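Myosin-I heavy chain (Dictyostelium discoideum, PDB 5EJY) is an actin-based class VII myosin motor with ATPase activity, involved in early phagocytosis and adhesion, represented here by a MyTH4-FERM part of its tail. Local coordinates at residues A[46-51]-A[105-110]; A[56-61]-A[99-104]; A[402-407]-A[437-442]; A[427-430]-A[435-438]. One frame throughout, in Å; residues are numbered along the deposited sequence.

Contact 1: A[46-51]-A[105-110]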
loop_
_atom_site.group_PDB
_atom_site.type_symbol
_atom_site.label_atom_id
_atom_site.label_comp_id
_atom_site.label_asym_id
_atom_site.label_seq_id
_atom_site.Cartn_x
_atom_site.Cartn_y
_atom_site.Cartn_z
ATOM N N SER A 46 -24.075 26.032 -10.414
ATOM C CA SER A 46 -23.875 24.869 -9.557
ATOM C C SER A 46 -25.229 24.416 -9.007
ATOM O O SER A 46 -26.145 25.229 -8.892
ATOM C CB SER A 46 -22.922 25.214 -8.406
ATOM O OG SER A 46 -23.407 26.295 -7.626
ATOM N N LEU A 47 -25.359 23.134 -8.666
ATOM C CA LEU A 47 -26.574 22.647 -8.001
ATOM C C LEU A 47 -26.729 23.177 -6.587
ATOM O O LEU A 47 -27.836 23.502 -6.159
ATOM C CB LEU A 47 -26.638 21.107 -7.965
ATOM C CG LEU A 47 -26.838 20.323 -9.260
ATOM C CD1 LEU A 47 -27.105 18.833 -8.953
ATOM C CD2 LEU A 47 -27.984 20.895 -10.115
ATOM N N LEU A 48 -25.623 23.243 -5.846
ATOM C CA LEU A 48 -25.664 23.746 -4.487
ATOM C C LEU A 48 -25.080 25.157 -4.449
ATOM O O LEU A 48 -24.566 25.656 -5.447
ATOM C CB LEU A 48 -24.914 22.808 -3.536
ATOM C CG LEU A 48 -25.416 21.362 -3.542
ATOM C CD1 LEU A 48 -24.573 20.476 -2.631
ATOM C CD2 LEU A 48 -26.907 21.311 -3.121
ATOM N N VAL A 49 -25.176 25.808 -3.305
ATOM C CA VAL A 49 -24.707 27.184 -3.207
ATOM C C VAL A 49 -23.273 27.218 -2.697
ATOM O O VAL A 49 -22.987 26.739 -1.604
ATOM C CB VAL A 49 -25.598 28.017 -2.274
ATOM C CG1 VAL A 49 -25.036 29.430 -2.116
ATOM C CG2 VAL A 49 -27.054 28.042 -2.799
ATOM N N HIS A 50 -22.376 27.787 -3.496
ATOM C CA HIS A 50 -20.994 27.969 -3.070
ATOM C C HIS A 50 -20.673 29.468 -2.978
ATOM O O HIS A 50 -20.885 30.212 -3.927
ATOM C CB HIS A 50 -20.036 27.250 -4.035
ATOM C CG HIS A 50 -20.396 25.811 -4.281
ATOM N ND1 HIS A 50 -19.986 24.786 -3.452
ATOM C CD2 HIS A 50 -21.143 25.232 -5.250
ATOM C CE1 HIS A 50 -20.465 23.638 -3.900
ATOM N NE2 HIS A 50 -21.165 23.879 -4.996
ATOM N N SER A 51 -20.170 29.910 -1.832
ATOM C CA SER A 51 -19.780 31.311 -1.679
ATOM C C SER A 51 -18.498 31.599 -2.462
ATOM O O SER A 51 -18.201 32.745 -2.802
ATOM C CB SER A 51 -19.573 31.653 -0.203
ATOM O OG SER A 51 -18.510 30.896 0.350
ATOM N N ILE A 105 -21.043 17.148 -6.160
ATOM C CA ILE A 105 -20.844 15.997 -7.027
ATOM C C ILE A 105 -21.904 14.928 -6.798
ATOM O O ILE A 105 -22.508 14.429 -7.755
ATOM C CB ILE A 105 -19.420 15.391 -6.860
ATOM C CG1 ILE A 105 -18.356 16.404 -7.308
ATOM C CG2 ILE A 105 -19.289 14.067 -7.628
ATOM C CD1 ILE A 105 -16.985 16.182 -6.648
ATOM N N TYR A 106 -22.154 14.568 -5.545
ATOM C CA TYR A 106 -23.138 13.519 -5.299
ATOM C C TYR A 106 -24.541 13.933 -5.759
ATOM O O TYR A 106 -25.280 13.117 -6.282
ATOM C CB TYR A 106 -23.167 13.126 -3.826
ATOM C CG TYR A 106 -22.148 12.073 -3.445
ATOM C CD1 TYR A 106 -22.401 10.727 -3.665
ATOM C CD2 TYR A 106 -20.925 12.429 -2.876
ATOM C CE1 TYR A 106 -21.475 9.752 -3.315
ATOM C CE2 TYR A 106 -19.989 11.454 -2.514
ATOM C CZ TYR A 106 -20.277 10.122 -2.735
ATOM O OH TYR A 106 -19.371 9.145 -2.383
ATOM N N CYS A 107 -24.895 15.200 -5.567
ATOM C CA CYS A 107 -26.215 15.685 -5.972
ATOM C C CYS A 107 -26.369 15.633 -7.477
ATOM O O CYS A 107 -27.453 15.341 -7.978
ATOM C CB CYS A 107 -26.466 17.115 -5.479
ATOM S SG CYS A 107 -26.810 17.239 -3.742
ATOM N N GLN A 108 -25.297 15.942 -8.203
ATOM C CA GLN A 108 -25.333 15.839 -9.660
ATOM C C GLN A 108 -25.565 14.405 -10.118
ATOM O O GLN A 108 -26.255 14.172 -11.115
ATOM C CB GLN A 108 -24.050 16.376 -10.292
ATOM C CG GLN A 108 -23.846 17.873 -10.108
ATOM C CD GLN A 108 -22.616 18.388 -10.846
ATOM O OE1 GLN A 108 -22.105 17.739 -11.763
ATOM N NE2 GLN A 108 -22.140 19.560 -10.450
ATOM N N LEU A 109 -24.983 13.444 -9.404
ATOM C CA LEU A 109 -25.143 12.033 -9.782
ATOM C C LEU A 109 -26.527 11.490 -9.407
ATOM O O LEU A 109 -27.118 10.690 -10.142
ATOM C CB LEU A 109 -24.040 11.170 -9.156
ATOM C CG LEU A 109 -22.627 11.639 -9.515
ATOM C CD1 LEU A 109 -21.552 10.825 -8.786
ATOM C CD2 LEU A 109 -22.410 11.605 -11.032
ATOM N N ILE A 110 -27.031 11.908 -8.252
ATOM C CA ILE A 110 -28.404 11.567 -7.875
ATOM C C ILE A 110 -29.352 12.103 -8.937
ATOM O O ILE A 110 -30.195 11.371 -9.466
ATOM C CB ILE A 110 -28.771 12.163 -6.513
ATOM C CG1 ILE A 110 -27.914 11.523 -5.419
ATOM C CG2 ILE A 110 -30.275 11.966 -6.216
ATOM C CD1 ILE A 110 -27.898 12.290 -4.118
#
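L47 rests on C107 and Q108 of helix 102-112, and the pair of segments is a good example, within the all-helical MyTH4 domain, of how neighbouring leucines of an irregular linker pack on a helix. The linker leads into helix 53-70. From its backbone, the CB of L47 already points at the opposing helix. CG stands anti to the carbonyl carbon (chi1 -69°), which keeps it on that course and brings L47 CG to 4.0 Å from Q108 CG. At the tip the CD1 branch does most of the touching. L47 CD1 lies 3.5 Å from Q108 N and 3.6 Å from C107 C, so that it sits on the peptide joining the two residues. Their side chains flank it, with C107 CB 3.9 Å and Q108 CG 3.6 Å from L47 CD1. Of the Q108 side chain it is the aliphatic part, CB and CG, that meets L47, passing across it at a slant; its amide nitrogen is occupied elsewhere, with E104 and the carbonyl of A59. L48 joins in differently. Its CB does not face the helix, yet its branched end turns back toward it, in a pocket shared with F24 of the same loop and Y19 of helix 16-23. There the sulfur of C107 faces the fork of L48, C107 SG being 4.1 Å from both CD1 and CD2 of L48.

Contact 2: A[56-61]-A[99-104]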
loop_
_atom_site.group_PDB
_atom_site.type_symbol
_atom_site.label_atom_id
_atom_site.label_comp_id
_atom_site.label_asym_id
_atom_site.label_seq_id
_atom_site.Cartn_x
_atom_site.Cartn_y
_atom_site.Cartn_z
ATOM N N THR A 56 -18.087 27.467 -7.724
ATOM C CA THR A 56 -19.305 27.502 -8.522
ATOM C C THR A 56 -18.959 27.171 -9.968
ATOM O O THR A 56 -19.631 26.364 -10.608
ATOM C CB THR A 56 -19.978 28.886 -8.458
ATOM O OG1 THR A 56 -20.352 29.173 -7.107
ATOM C CG2 THR A 56 -21.211 28.923 -9.344
ATOM N N LYS A 57 -17.897 27.789 -10.478
ATOM C CA LYS A 57 -17.462 27.557 -11.850
ATOM C C LYS A 57 -17.041 26.107 -12.071
ATOM O O LYS A 57 -17.372 25.497 -13.088
ATOM C CB LYS A 57 -16.290 28.480 -12.210
ATOM C CG LYS A 57 -15.752 28.242 -13.620
ATOM C CD LYS A 57 -14.498 29.073 -13.918
ATOM C CE LYS A 57 -13.269 28.542 -13.178
ATOM N NZ LYS A 57 -12.727 27.273 -13.761
ATOM N N VAL A 58 -16.296 25.560 -11.119
ATOM C CA VAL A 58 -15.857 24.173 -11.216
ATOM C C VAL A 58 -17.041 23.187 -11.154
ATOM O O VAL A 58 -17.044 22.162 -11.835
ATOM C CB VAL A 58 -14.834 23.848 -10.114
ATOM C CG1 VAL A 58 -14.554 22.336 -10.068
ATOM C CG2 VAL A 58 -13.537 24.637 -10.345
ATOM N N ALA A 59 -18.036 23.489 -10.333
ATOM C CA ALA A 59 -19.215 22.620 -10.241
ATOM C C ALA A 59 -19.890 22.492 -11.600
ATOM O O ALA A 59 -20.315 21.404 -12.005
ATOM C CB ALA A 59 -20.194 23.146 -9.211
ATOM N N VAL A 60 -19.984 23.610 -12.308
ATOM C CA VAL A 60 -20.531 23.615 -13.658
ATOM C C VAL A 60 -19.675 22.783 -14.609
ATOM O O VAL A 60 -20.212 22.048 -15.433
ATOM C CB VAL A 60 -20.704 25.056 -14.204
ATOM C CG1 VAL A 60 -21.032 25.028 -15.687
ATOM C CG2 VAL A 60 -21.780 25.812 -13.405
ATOM N N GLU A 61 -18.351 22.880 -14.488
ATOM C CA GLU A 61 -17.452 22.072 -15.315
ATOM C C GLU A 61 -17.593 20.579 -14.999
ATOM O O GLU A 61 -17.539 19.731 -15.889
ATOM C CB GLU A 61 -15.990 22.491 -15.096
ATOM C CG GLU A 61 -15.674 23.902 -15.544
ATOM C CD GLU A 61 -14.253 24.321 -15.194
ATOM O OE1 GLU A 61 -13.590 23.619 -14.394
ATOM O OE2 GLU A 61 -13.798 25.356 -15.721
ATOM N N GLU A 99 -13.293 19.459 -0.061
ATOM C CA GLU A 99 -14.385 18.789 0.639
ATOM C C GLU A 99 -15.711 19.474 0.356
ATOM O O GLU A 99 -16.774 18.844 0.385
ATOM C CB GLU A 99 -14.140 18.770 2.147
ATOM C CG GLU A 99 -15.035 17.782 2.868
ATOM C CD GLU A 99 -15.304 18.169 4.303
ATOM O OE1 GLU A 99 -14.360 18.108 5.121
ATOM O OE2 GLU A 99 -16.463 18.543 4.607
ATOM N N SER A 100 -15.649 20.768 0.081
ATOM C CA SER A 100 -16.870 21.539 -0.100
ATOM C C SER A 100 -17.490 21.364 -1.487
ATOM O O SER A 100 -18.503 21.989 -1.789
ATOM C CB SER A 100 -16.617 23.022 0.211
ATOM O OG SER A 100 -15.575 23.537 -0.595
ATOM N N LEU A 101 -16.883 20.526 -2.329
ATOM C CA LEU A 101 -17.475 20.184 -3.613
ATOM C C LEU A 101 -18.056 18.761 -3.613
ATOM O O LEU A 101 -18.639 18.330 -4.588
ATOM C CB LEU A 101 -16.456 20.319 -4.747
ATOM C CG LEU A 101 -16.213 21.725 -5.314
ATOM C CD1 LEU A 101 -15.031 21.714 -6.240
ATOM C CD2 LEU A 101 -17.460 22.232 -6.051
ATOM N N ARG A 102 -17.873 18.029 -2.527
ATOM C CA ARG A 102 -18.261 16.621 -2.521
ATOM C C ARG A 102 -19.766 16.463 -2.640
ATOM O O ARG A 102 -20.256 15.633 -3.435
ATOM C CB ARG A 102 -17.745 15.925 -1.256
ATOM C CG ARG A 102 -16.217 15.826 -1.237
ATOM C CD ARG A 102 -15.704 15.199 0.026
ATOM N NE ARG A 102 -14.248 15.062 -0.014
ATOM C CZ ARG A 102 -13.529 14.504 0.947
ATOM N NH1 ARG A 102 -14.133 14.007 2.012
ATOM N NH2 ARG A 102 -12.207 14.417 0.830
ATOM N N ASP A 103 -20.507 17.245 -1.861
ATOM C CA ASP A 103 -21.975 17.095 -1.894
ATOM C C ASP A 103 -22.531 17.531 -3.239
ATOM O O ASP A 103 -23.450 16.907 -3.777
ATOM C CB ASP A 103 -22.650 17.820 -0.729
ATOM C CG ASP A 103 -22.383 17.140 0.605
ATOM O OD1 ASP A 103 -21.902 15.978 0.616
ATOM O OD2 ASP A 103 -22.658 17.760 1.647
ATOM N N GLU A 104 -21.947 18.586 -3.799
ATOM C CA GLU A 104 -22.255 19.004 -5.163
ATOM C C GLU A 104 -22.185 17.836 -6.146
ATOM O O GLU A 104 -23.143 17.571 -6.882
ATOM C CB GLU A 104 -21.296 20.114 -5.611
ATOM C CG GLU A 104 -21.463 20.523 -7.068
ATOM C CD GLU A 104 -22.638 21.460 -7.286
ATOM O OE1 GLU A 104 -22.945 22.255 -6.371
ATOM O OE2 GLU A 104 -23.255 21.391 -8.374
#
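V58 is the first residue along helix 53-70 to meet L101 of segment 99-104. Its CG1 branch makes the touch, 3.9 Å from L101 CD1, and the two side chains cross at about a right angle, each offering one methyl. K94 of helix 81-97 lies against V58 as well. One residue on, the CB of A59 points at the other segment. A59 CB is 4.3 Å from L101 CD2, but the closer neighbour is E104, whose CD lies 3.5 Å and CG 3.6 Å from A59 CB. In this helical bundle of the MyTH4 domain, then, the small alanine lets the carboxyl end of E104 come up against its methyl. The E104 chain leaves with CG anti to its backbone N (chi1 175°) and bends at the next bond (chi2 80°), which folds the carboxylate back over the alanine methyl. The buried carboxylate is well supplied with donors: OE2 accepts from the backbone N of L47 and from Q108 NE2, and OE1 from the backbone N of L48 and from H50 NE2, a set that probably favours the ionised form.

Contact 3: A[402-407]-A[437-442]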
loop_
_atom_site.group_PDB
_atom_site.type_symbol
_atom_site.label_atom_id
_atom_site.label_comp_id
_atom_site.label_asym_id
_atom_site.label_seq_id
_atom_site.Cartn_x
_atom_site.Cartn_y
_atom_site.Cartn_z
ATOM N N GLU A 402 21.832 -17.162 11.192
ATOM C CA GLU A 402 21.258 -16.927 12.515
ATOM C C GLU A 402 22.248 -16.320 13.516
ATOM O O GLU A 402 21.837 -15.722 14.511
ATOM C CB GLU A 402 20.672 -18.220 13.094
ATOM C CG GLU A 402 19.344 -18.631 12.481
ATOM C CD GLU A 402 18.239 -17.626 12.756
ATOM O OE1 GLU A 402 18.429 -16.761 13.637
ATOM O OE2 GLU A 402 17.179 -17.698 12.095
ATOM N N LYS A 403 23.541 -16.479 13.257
ATOM C CA LYS A 403 24.559 -15.982 14.186
ATOM C C LYS A 403 25.138 -14.629 13.777
ATOM O O LYS A 403 25.977 -14.068 14.490
ATOM C CB LYS A 403 25.691 -17.004 14.361
ATOM C CG LYS A 403 25.264 -18.305 15.031
ATOM C CD LYS A 403 24.690 -18.063 16.421
ATOM C CE LYS A 403 24.334 -19.375 17.115
ATOM N N HIS A 404 24.706 -14.104 12.632
ATOM C CA HIS A 404 25.144 -12.768 12.219
ATOM C C HIS A 404 24.551 -11.714 13.148
ATOM O O HIS A 404 23.411 -11.858 13.586
ATOM C CB HIS A 404 24.736 -12.488 10.776
ATOM C CG HIS A 404 25.408 -11.289 10.186
ATOM N ND1 HIS A 404 25.005 -9.999 10.464
ATOM C CD2 HIS A 404 26.466 -11.184 9.347
ATOM C CE1 HIS A 404 25.783 -9.152 9.812
ATOM N NE2 HIS A 404 26.673 -9.846 9.123
ATOM N N PRO A 405 25.334 -10.663 13.484
ATOM C CA PRO A 405 24.865 -9.595 14.372
ATOM C C PRO A 405 23.499 -9.017 13.982
ATOM O O PRO A 405 22.742 -8.604 14.854
ATOM C CB PRO A 405 25.946 -8.510 14.213
ATOM C CG PRO A 405 27.169 -9.253 13.883
ATOM C CD PRO A 405 26.730 -10.447 13.059
ATOM N N LEU A 406 23.181 -9.002 12.693
ATOM C CA LEU A 406 21.944 -8.359 12.227
ATOM C C LEU A 406 20.741 -9.304 12.153
ATOM O O LEU A 406 19.631 -8.884 11.793
ATOM C CB LEU A 406 22.168 -7.697 10.864
ATOM C CG LEU A 406 23.179 -6.549 10.838
ATOM C CD1 LEU A 406 23.245 -5.946 9.461
ATOM C CD2 LEU A 406 22.806 -5.488 11.866
ATOM N N ALA A 407 20.951 -10.574 12.484
ATOM C CA ALA A 407 19.841 -11.525 12.523
ATOM C C ALA A 407 18.783 -11.089 13.513
ATOM O O ALA A 407 19.099 -10.644 14.608
ATOM C CB ALA A 407 20.339 -12.933 12.873
ATOM N N ASN A 437 19.721 -0.305 18.161
ATOM C CA ASN A 437 21.145 -0.576 18.096
ATOM C C ASN A 437 21.863 0.111 16.943
ATOM O O ASN A 437 21.481 -0.006 15.780
ATOM C CB ASN A 437 21.374 -2.087 18.072
ATOM C CG ASN A 437 20.656 -2.785 19.210
ATOM O OD1 ASN A 437 21.007 -2.597 20.372
ATOM N ND2 ASN A 437 19.628 -3.572 18.885
ATOM N N ILE A 438 22.908 0.850 17.281
ATOM C CA ILE A 438 23.736 1.479 16.274
ATOM C C ILE A 438 24.810 0.489 15.878
ATOM O O ILE A 438 25.599 0.034 16.717
ATOM C CB ILE A 438 24.388 2.785 16.810
ATOM C CG1 ILE A 438 23.296 3.780 17.231
ATOM C CG2 ILE A 438 25.284 3.391 15.747
ATOM C CD1 ILE A 438 23.798 4.984 18.062
ATOM N N TYR A 439 24.852 0.179 14.588
ATOM C CA TYR A 439 25.701 -0.870 14.070
ATOM C C TYR A 439 26.559 -0.317 12.952
ATOM O O TYR A 439 26.095 0.476 12.131
ATOM C CB TYR A 439 24.823 -2.004 13.548
ATOM C CG TYR A 439 25.545 -3.136 12.865
ATOM C CD1 TYR A 439 26.080 -4.183 13.601
ATOM C CD2 TYR A 439 25.652 -3.182 11.483
ATOM C CE1 TYR A 439 26.719 -5.235 12.984
ATOM C CE2 TYR A 439 26.284 -4.231 10.855
ATOM C CZ TYR A 439 26.817 -5.257 11.611
ATOM O OH TYR A 439 27.458 -6.309 10.994
ATOM N N ASP A 440 27.822 -0.723 12.922
ATOM C CA ASP A 440 28.719 -0.252 11.879
ATOM C C ASP A 440 28.943 -1.352 10.860
ATOM O O ASP A 440 29.633 -2.334 11.144
ATOM C CB ASP A 440 30.062 0.177 12.475
ATOM C CG ASP A 440 30.978 0.795 11.447
ATOM O OD1 ASP A 440 30.653 0.737 10.243
ATOM O OD2 ASP A 440 32.028 1.345 11.841
ATOM N N PRO A 441 28.381 -1.184 9.655
ATOM C CA PRO A 441 28.474 -2.230 8.629
ATOM C C PRO A 441 29.897 -2.382 8.085
ATOM O O PRO A 441 30.223 -3.414 7.502
ATOM C CB PRO A 441 27.505 -1.741 7.540
ATOM C CG PRO A 441 27.434 -0.270 7.726
ATOM C CD PRO A 441 27.587 -0.027 9.204
ATOM N N ALA A 442 30.741 -1.373 8.295
ATOM C CA ALA A 442 32.124 -1.424 7.821
ATOM C C ALA A 442 32.981 -2.374 8.649
ATOM O O ALA A 442 33.927 -2.965 8.134
ATOM C CB ALA A 442 32.745 -0.027 7.807
#
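With its CG anti to the backbone N (chi1 175°), Y439 sends its ring out from strand 435-440 to L406, whose own CG swings beside the backbone N (chi1 -64°) and sets both methyls against that ring. The result is a CH-pi contact: L406 CD2 stands over one face, 3.6 Å from the centroid of the Y439 ring and only 9° off its normal. L406 CD1 reaches the ring farther out, 3.8 Å from Y439 CE2. P405 adds a second apolar touch, with its CB 3.6 Å from Y439 CE1, and the ring of H404 brings CE1 to 3.5 Å from the phenolic oxygen, Y439 OH, at about a right angle to the tyrosine. These three residues belong to a type I turn that carries the chain from the helical F2 lobe of the FERM domain into the PH-like F3 lobe. The turn is braced from within, because H404 ND1 accepts a nearly straight bond of 3.0 Å, in the imidazole plane, from L406 N. Y333 packs edge-to-face with the same histidine. With an alanine in place of Y439, L406 CD2 would lose the ring face beneath it and P405 its apolar partner, which would probably open a gap between turn and strand. Across the two segments the grip is thus dispersive, while the directional bonds lie within the turn, and the one to H404 ND1 implies that this nitrogen carries no hydrogen.

Contact 4: A[427-430]-A[435-438]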
loop_
_atom_site.group_PDB
_atom_site.type_symbol
_atom_site.label_atom_id
_atom_site.label_comp_id
_atom_site.label_asym_id
_atom_site.label_seq_id
_atom_site.Cartn_x
_atom_site.Cartn_y
_atom_site.Cartn_z
ATOM N N PHE A 427 25.842 4.483 9.123
ATOM C CA PHE A 427 25.641 3.413 10.077
ATOM C C PHE A 427 24.294 2.737 9.801
ATOM O O PHE A 427 23.545 3.152 8.913
ATOM C CB PHE A 427 25.679 3.961 11.506
ATOM C CG PHE A 427 24.672 5.056 11.767
ATOM C CD1 PHE A 427 24.935 6.363 11.387
ATOM C CD2 PHE A 427 23.461 4.774 12.383
ATOM C CE1 PHE A 427 24.009 7.374 11.620
ATOM C CE2 PHE A 427 22.526 5.771 12.618
ATOM C CZ PHE A 427 22.800 7.081 12.236
ATOM N N VAL A 428 24.007 1.700 10.569
ATOM C CA VAL A 428 22.746 0.973 10.435
ATOM C C VAL A 428 22.073 1.070 11.791
ATOM O O VAL A 428 22.735 0.963 12.828
ATOM C CB VAL A 428 23.008 -0.500 10.076
ATOM C CG1 VAL A 428 21.759 -1.366 10.312
ATOM C CG2 VAL A 428 23.490 -0.624 8.628
ATOM N N LEU A 429 20.778 1.341 11.803
ATOM C CA LEU A 429 20.012 1.142 13.024
ATOM C C LEU A 429 19.402 -0.249 12.949
ATOM O O LEU A 429 18.678 -0.575 12.003
ATOM C CB LEU A 429 18.932 2.204 13.198
ATOM C CG LEU A 429 19.452 3.612 13.497
ATOM C CD1 LEU A 429 18.311 4.586 13.772
ATOM C CD2 LEU A 429 20.410 3.566 14.697
ATOM N N ALA A 430 19.732 -1.084 13.923
ATOM C CA ALA A 430 19.175 -2.424 13.997
ATOM C C ALA A 430 18.256 -2.468 15.207
ATOM O O ALA A 430 18.726 -2.434 16.348
ATOM C CB ALA A 430 20.299 -3.450 14.121
ATOM N N GLY A 435 16.367 -3.006 22.103
ATOM C CA GLY A 435 16.724 -1.610 21.917
ATOM C C GLY A 435 16.991 -1.171 20.492
ATOM O O GLY A 435 16.859 -1.947 19.536
ATOM N N ILE A 436 17.340 0.105 20.357
ATOM C CA ILE A 436 17.730 0.680 19.083
ATOM C C ILE A 436 19.238 0.626 18.964
ATOM O O ILE A 436 19.954 1.417 19.578
ATOM C CB ILE A 436 17.263 2.139 18.972
ATOM C CG1 ILE A 436 15.749 2.219 19.198
ATOM C CG2 ILE A 436 17.647 2.706 17.608
ATOM C CD1 ILE A 436 15.228 3.618 19.420
ATOM N N ASN A 437 19.721 -0.305 18.161
ATOM C CA ASN A 437 21.145 -0.576 18.096
ATOM C C ASN A 437 21.863 0.111 16.943
ATOM O O ASN A 437 21.481 -0.006 15.780
ATOM C CB ASN A 437 21.374 -2.087 18.072
ATOM C CG ASN A 437 20.656 -2.785 19.210
ATOM O OD1 ASN A 437 21.007 -2.597 20.372
ATOM N ND2 ASN A 437 19.628 -3.572 18.885
ATOM N N ILE A 438 22.908 0.850 17.281
ATOM C CA ILE A 438 23.736 1.479 16.274
ATOM C C ILE A 438 24.810 0.489 15.878
ATOM O O ILE A 438 25.599 0.034 16.717
ATOM C CB ILE A 438 24.388 2.785 16.810
ATOM C CG1 ILE A 438 23.296 3.780 17.231
ATOM C CG2 ILE A 438 25.284 3.391 15.747
ATOM C CD1 ILE A 438 23.798 4.984 18.062
#
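A430 and N437 form an antiparallel hydrogen-bonded pair in the hairpin of strands 426-432 and 435-440. A430 N donates to N437 O over 2.8 Å in a nearly straight bond, and N437 N answers to A430 O over 3.0 Å in a bent one. The asparagine then adds a third bond: with CG beside its own backbone N (chi1 -52°), its amide folds back so that N437 ND2 meets A430 O at 2.9 Å, in a markedly bent bond. The two donors come from opposite faces of the A430 carbonyl plane, N437 N standing 44° out of it and ND2 24°. The next pair, L429 with I438, is non-hydrogen-bonded; the side chains run side by side, L429 CD2 being 3.8 Å from I438 CG1, and F427 CD2 lies 4.1 Å from I438 CG2. Beyond them, strands 410-415 and 445-450 flank the hairpin, and helix 484-499 covers L429 and I436 through L487 and I491, as befits the C-terminal helix of a PH-like F3 lobe. A leucine in place of N437 would probably leave A430 O without its side-chain donor and weaken the hold near the turn. In buried A430, the carbonyl oxygen thus accepts twice from one residue, the asparagine amide supplementing the backbone pairing.

All four contacts are essentially buried, with P405 of contact 3 the one exposed participant. They fall into two neighbourhoods on opposite sides of the chain's centre, contacts 1 and 3 having centres about 59 Å apart. Contacts 1 and 2 both use helix 102-112 of the MyTH4 domain and are tied together by E104, which packs in one and binds the loop of the other; their direct touches are mainly apolar, a loop on a helix in one and helix 53-70 against 99-104 in the other. Contacts 3 and 4 share N437 and I438 on one strand of the F3 lobe. Here the chemistry splits: backbone hydrogen bonds, with one from an asparagine side chain, hold the hairpin, whereas the lobe junction relies on a ring and methyls.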